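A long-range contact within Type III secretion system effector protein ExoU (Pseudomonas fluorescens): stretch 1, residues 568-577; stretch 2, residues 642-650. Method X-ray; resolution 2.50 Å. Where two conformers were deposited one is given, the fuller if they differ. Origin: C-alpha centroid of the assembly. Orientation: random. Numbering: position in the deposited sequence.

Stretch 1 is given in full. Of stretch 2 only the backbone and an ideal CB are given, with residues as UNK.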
# COMPACT_ATOMS: atom_id res chain seq x y z
N ASP A 568 -10.89 0.86 21.30
CA ASP A 568 -9.97 0.03 20.60
C ASP A 568 -10.35 -1.46 20.83
O ASP A 568 -10.52 -2.18 19.89
CB ASP A 568 -8.54 0.33 20.99
CG ASP A 568 -8.00 1.64 20.37
OD1 ASP A 568 -8.59 2.16 19.39
OD2 ASP A 568 -6.96 2.19 20.84
N ILE A 569 -10.52 -1.87 22.07
CA ILE A 569 -10.81 -3.24 22.42
C ILE A 569 -12.08 -3.62 21.77
O ILE A 569 -12.20 -4.70 21.21
CB ILE A 569 -10.99 -3.43 23.93
CG1 ILE A 569 -9.70 -3.10 24.65
CG2 ILE A 569 -11.41 -4.87 24.28
CD1 ILE A 569 -8.53 -3.99 24.26
N GLY A 570 -13.04 -2.73 21.81
CA GLY A 570 -14.31 -2.95 21.10
C GLY A 570 -14.06 -3.29 19.63
O GLY A 570 -14.61 -4.21 19.12
N VAL A 571 -13.15 -2.58 19.00
CA VAL A 571 -12.84 -2.77 17.60
C VAL A 571 -12.07 -4.06 17.40
O VAL A 571 -12.31 -4.77 16.41
CB VAL A 571 -12.08 -1.55 17.04
CG1 VAL A 571 -11.33 -1.87 15.78
CG2 VAL A 571 -13.05 -0.40 16.87
N LYS A 572 -11.17 -4.41 18.32
CA LYS A 572 -10.48 -5.68 18.17
C LYS A 572 -11.45 -6.83 18.28
O LYS A 572 -11.27 -7.85 17.64
CB LYS A 572 -9.33 -5.85 19.13
CG LYS A 572 -8.06 -5.19 18.65
CD LYS A 572 -6.89 -5.41 19.59
CE LYS A 572 -5.66 -4.69 19.09
NZ LYS A 572 -5.86 -3.21 18.99
N ALA A 573 -12.44 -6.68 19.13
CA ALA A 573 -13.39 -7.74 19.39
C ALA A 573 -14.22 -8.00 18.11
O ALA A 573 -14.49 -9.12 17.75
CB ALA A 573 -14.28 -7.35 20.56
N GLU A 574 -14.67 -6.94 17.46
CA GLU A 574 -15.41 -7.07 16.21
C GLU A 574 -14.56 -7.76 15.17
O GLU A 574 -15.01 -8.63 14.45
CB GLU A 574 -15.86 -5.72 15.70
CG GLU A 574 -17.34 -5.43 15.88
CD GLU A 574 -17.80 -5.45 17.33
OE1 GLU A 574 -17.25 -4.67 18.15
OE2 GLU A 574 -18.75 -6.21 17.63
N ASN A 575 -13.30 -7.39 15.12
CA ASN A 575 -12.43 -7.98 14.18
C ASN A 575 -12.18 -9.45 14.41
O ASN A 575 -12.24 -10.21 13.45
CB ASN A 575 -11.18 -7.17 14.08
CG ASN A 575 -11.43 -5.87 13.34
OD1 ASN A 575 -12.21 -5.85 12.41
ND2 ASN A 575 -10.83 -4.80 13.76
N PHE A 576 -12.01 -9.83 15.68
CA PHE A 576 -11.70 -11.17 16.07
C PHE A 576 -12.91 -12.03 15.74
O PHE A 576 -12.78 -13.13 15.18
CB PHE A 576 -11.37 -11.22 17.55
CG PHE A 576 -11.10 -12.59 18.06
CD1 PHE A 576 -9.90 -13.21 17.81
CD2 PHE A 576 -12.06 -13.28 18.74
CE1 PHE A 576 -9.67 -14.51 18.21
CE2 PHE A 576 -11.85 -14.58 19.20
CZ PHE A 576 -10.65 -15.21 18.92
N ILE A 577 -14.08 -11.48 16.05
CA ILE A 577 -15.35 -12.12 15.76
C ILE A 577 -15.50 -12.42 14.31
O ILE A 577 -15.79 -13.51 13.93
CB ILE A 577 -16.52 -11.25 16.22
CG1 ILE A 577 -16.61 -11.34 17.77
CG2 ILE A 577 -17.82 -11.74 15.63
CD1 ILE A 577 -17.59 -10.39 18.44
N UNK A 642 -5.08 -21.74 17.37
CA UNK A 642 -3.85 -21.03 16.97
C UNK A 642 -4.11 -19.54 16.79
O UNK A 642 -3.35 -18.70 17.28
CB UNK A 642 -3.29 -21.62 15.67
N UNK A 643 -5.20 -19.22 16.10
CA UNK A 643 -5.60 -17.82 15.90
C UNK A 643 -5.93 -17.16 17.26
O UNK A 643 -5.51 -16.03 17.53
CB UNK A 643 -6.80 -17.74 14.96
N UNK A 644 -6.62 -17.89 18.13
CA UNK A 644 -6.97 -17.36 19.44
C UNK A 644 -5.73 -16.95 20.19
O UNK A 644 -5.76 -15.95 20.85
CB UNK A 644 -7.76 -18.39 20.25
N UNK A 645 -4.64 -17.71 20.08
CA UNK A 645 -3.40 -17.33 20.75
C UNK A 645 -2.76 -16.14 20.05
O UNK A 645 -2.42 -15.15 20.69
CB UNK A 645 -2.43 -18.51 20.79
N UNK A 646 -2.63 -16.22 18.74
CA UNK A 646 -2.04 -15.15 17.93
C UNK A 646 -2.71 -13.77 18.10
O UNK A 646 -2.07 -12.76 17.85
CB UNK A 646 -2.10 -15.55 16.46
N UNK A 647 -3.99 -13.72 18.45
CA UNK A 647 -4.65 -12.43 18.63
C UNK A 647 -4.57 -11.90 20.05
O UNK A 647 -5.06 -10.83 20.31
CB UNK A 647 -6.12 -12.54 18.22
N UNK A 648 -3.98 -12.61 21.00
CA UNK A 648 -3.87 -12.06 22.36
C UNK A 648 -3.18 -10.71 22.33
O UNK A 648 -2.26 -10.49 21.57
CB UNK A 648 -3.11 -13.02 23.28
N UNK A 649 -3.62 -9.80 23.18
CA UNK A 649 -3.00 -8.48 23.26
C UNK A 649 -1.78 -8.60 24.17
O UNK A 649 -1.90 -9.06 25.29
CB UNK A 649 -3.98 -7.43 23.78
N UNK A 650 -0.59 -8.22 23.64
CA UNK A 650 0.71 -8.34 24.29
C UNK A 650 0.77 -8.05 25.78
O UNK A 650 1.42 -8.80 26.49
CB UNK A 650 1.69 -7.40 23.59

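Stretch 1 is helical throughout and offers the other segment a largely apolar strip: the tip of I569, the aliphatic run of K572, the backbone and CB of N575, and the ring of F576. Stretch 2 approaches it as a helix through position 646 and then leaves the helical path.

Position 642 lies in helix with nothing of stretch 1 near its ideal CB. This contact therefore sets little preference there, and a polar or charged residue would do well. It is E642.

At 643 CA-to-CB points toward stretch 1, yet the ideal CB is still 5.4 Å from F576 CE1. Medium or long side chains of many kinds would fit, since no donor, acceptor or charge is offered close by. The residue is Q643, which covers very little of stretch 1; its carbonyl lies near the edge of the F576 ring, with O 4.5 Å from F576 CE1, and accepts a hydrogen bond from the backbone N of position 647 (N to O, 2.9 Å).

Position 644 points sideways, its ideal CB 4.5 Å from F576 CZ. The CB alone already reaches the ring, so a small apolar residue suffices. A644 is found: its CB lies 4.5 Å from F576 CZ, and its CA approaches the ring edge more closely, at 4.1 Å from F576 CE1.

Position 645 points away, which favors a helix-compatible polar residue; it is K645, whose NZ makes a long salt bridge with E642 OE2, 3.8 Å away. At 646 the CB is out of reach and helical angles are the main demand, which A646 meets easily.

Position 647 is the most informative. Its phi/psi of -91/-2° are compatible with a helix end or a turn, CA-to-CB points toward stretch 1, and the ideal CB is only 3.9 Å from F576 CD1. A broad apolar or aromatic side chain could lie along F576 and N575; leucine, methionine, phenylalanine or tryptophan are all plausible. W647 covers this ground with its indole. The edge of F576 meets the indole face, with planes at 73° and F576 CD1 3.8 Å from W647 CG, while F576 CA sits over the six-membered ring, 4.2 Å from its centroid, in a CH-pi contact. The ring extends further to N575, whose CB is 4.0 Å from W647 CZ3.

At 648 the backbone is extended (-55/143°) and the CB is out of reach, so a solvent-tolerant residue fits; it is R648.

Position 649 is also extended, and its CB points toward stretch 1, 5.5 Å from K572 CD. That gap calls for a side chain longer than alanine, and the methyl end of I569 beyond favors leucine, isoleucine or methionine. I649 bridges it with chi1 m and chi2 t: its CD1 lies 3.5 Å from I569 CD1 and 4.1 Å from K572 CD.

Position 650, out of reach, has a phi of -39° that proline can adopt; it is P650, poorly ordered.

Stretch 2, residues 642-650: EQAKAWRIP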
# COMPACT_ATOMS: atom_id res chain seq x y z
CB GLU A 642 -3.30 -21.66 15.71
CG GLU A 642 -2.74 -23.05 15.96
CD GLU A 642 -1.67 -23.00 16.99
OE1 GLU A 642 -0.69 -22.27 16.72
OE2 GLU A 642 -1.81 -23.64 18.07
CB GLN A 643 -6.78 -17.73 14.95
CG GLN A 643 -6.43 -18.05 13.50
CD GLN A 643 -7.65 -18.24 12.63
OE1 GLN A 643 -8.40 -19.24 12.74
NE2 GLN A 643 -7.86 -17.31 11.73
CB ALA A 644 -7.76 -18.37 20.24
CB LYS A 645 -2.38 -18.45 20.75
CG LYS A 645 -2.84 -19.72 21.42
CD LYS A 645 -1.76 -20.78 21.35
CE LYS A 645 -2.34 -22.12 21.71
NZ LYS A 645 -1.31 -23.19 21.77
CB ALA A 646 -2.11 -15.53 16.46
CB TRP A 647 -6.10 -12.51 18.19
CG TRP A 647 -6.38 -12.56 16.67
CD1 TRP A 647 -6.12 -13.58 15.81
CD2 TRP A 647 -7.11 -11.57 15.89
NE1 TRP A 647 -6.56 -13.27 14.53
CE2 TRP A 647 -7.19 -12.05 14.56
CE3 TRP A 647 -7.66 -10.32 16.19
CZ2 TRP A 647 -7.79 -11.34 13.55
CZ3 TRP A 647 -8.25 -9.59 15.17
CH2 TRP A 647 -8.31 -10.10 13.87
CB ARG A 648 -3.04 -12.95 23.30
CG ARG A 648 -3.65 -14.28 23.63
CD ARG A 648 -3.01 -14.95 24.84
NE ARG A 648 -3.30 -14.18 26.04
CZ ARG A 648 -2.97 -14.54 27.28
NH1 ARG A 648 -2.35 -15.71 27.51
NH2 ARG A 648 -3.27 -13.76 28.30
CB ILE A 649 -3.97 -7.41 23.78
CG1 ILE A 649 -5.13 -7.24 22.79
CG2 ILE A 649 -3.27 -6.08 23.95
CD1 ILE A 649 -6.35 -6.64 23.42
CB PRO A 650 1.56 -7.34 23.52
CG PRO A 650 1.07 -7.50 22.11
CD PRO A 650 -0.42 -7.72 22.25
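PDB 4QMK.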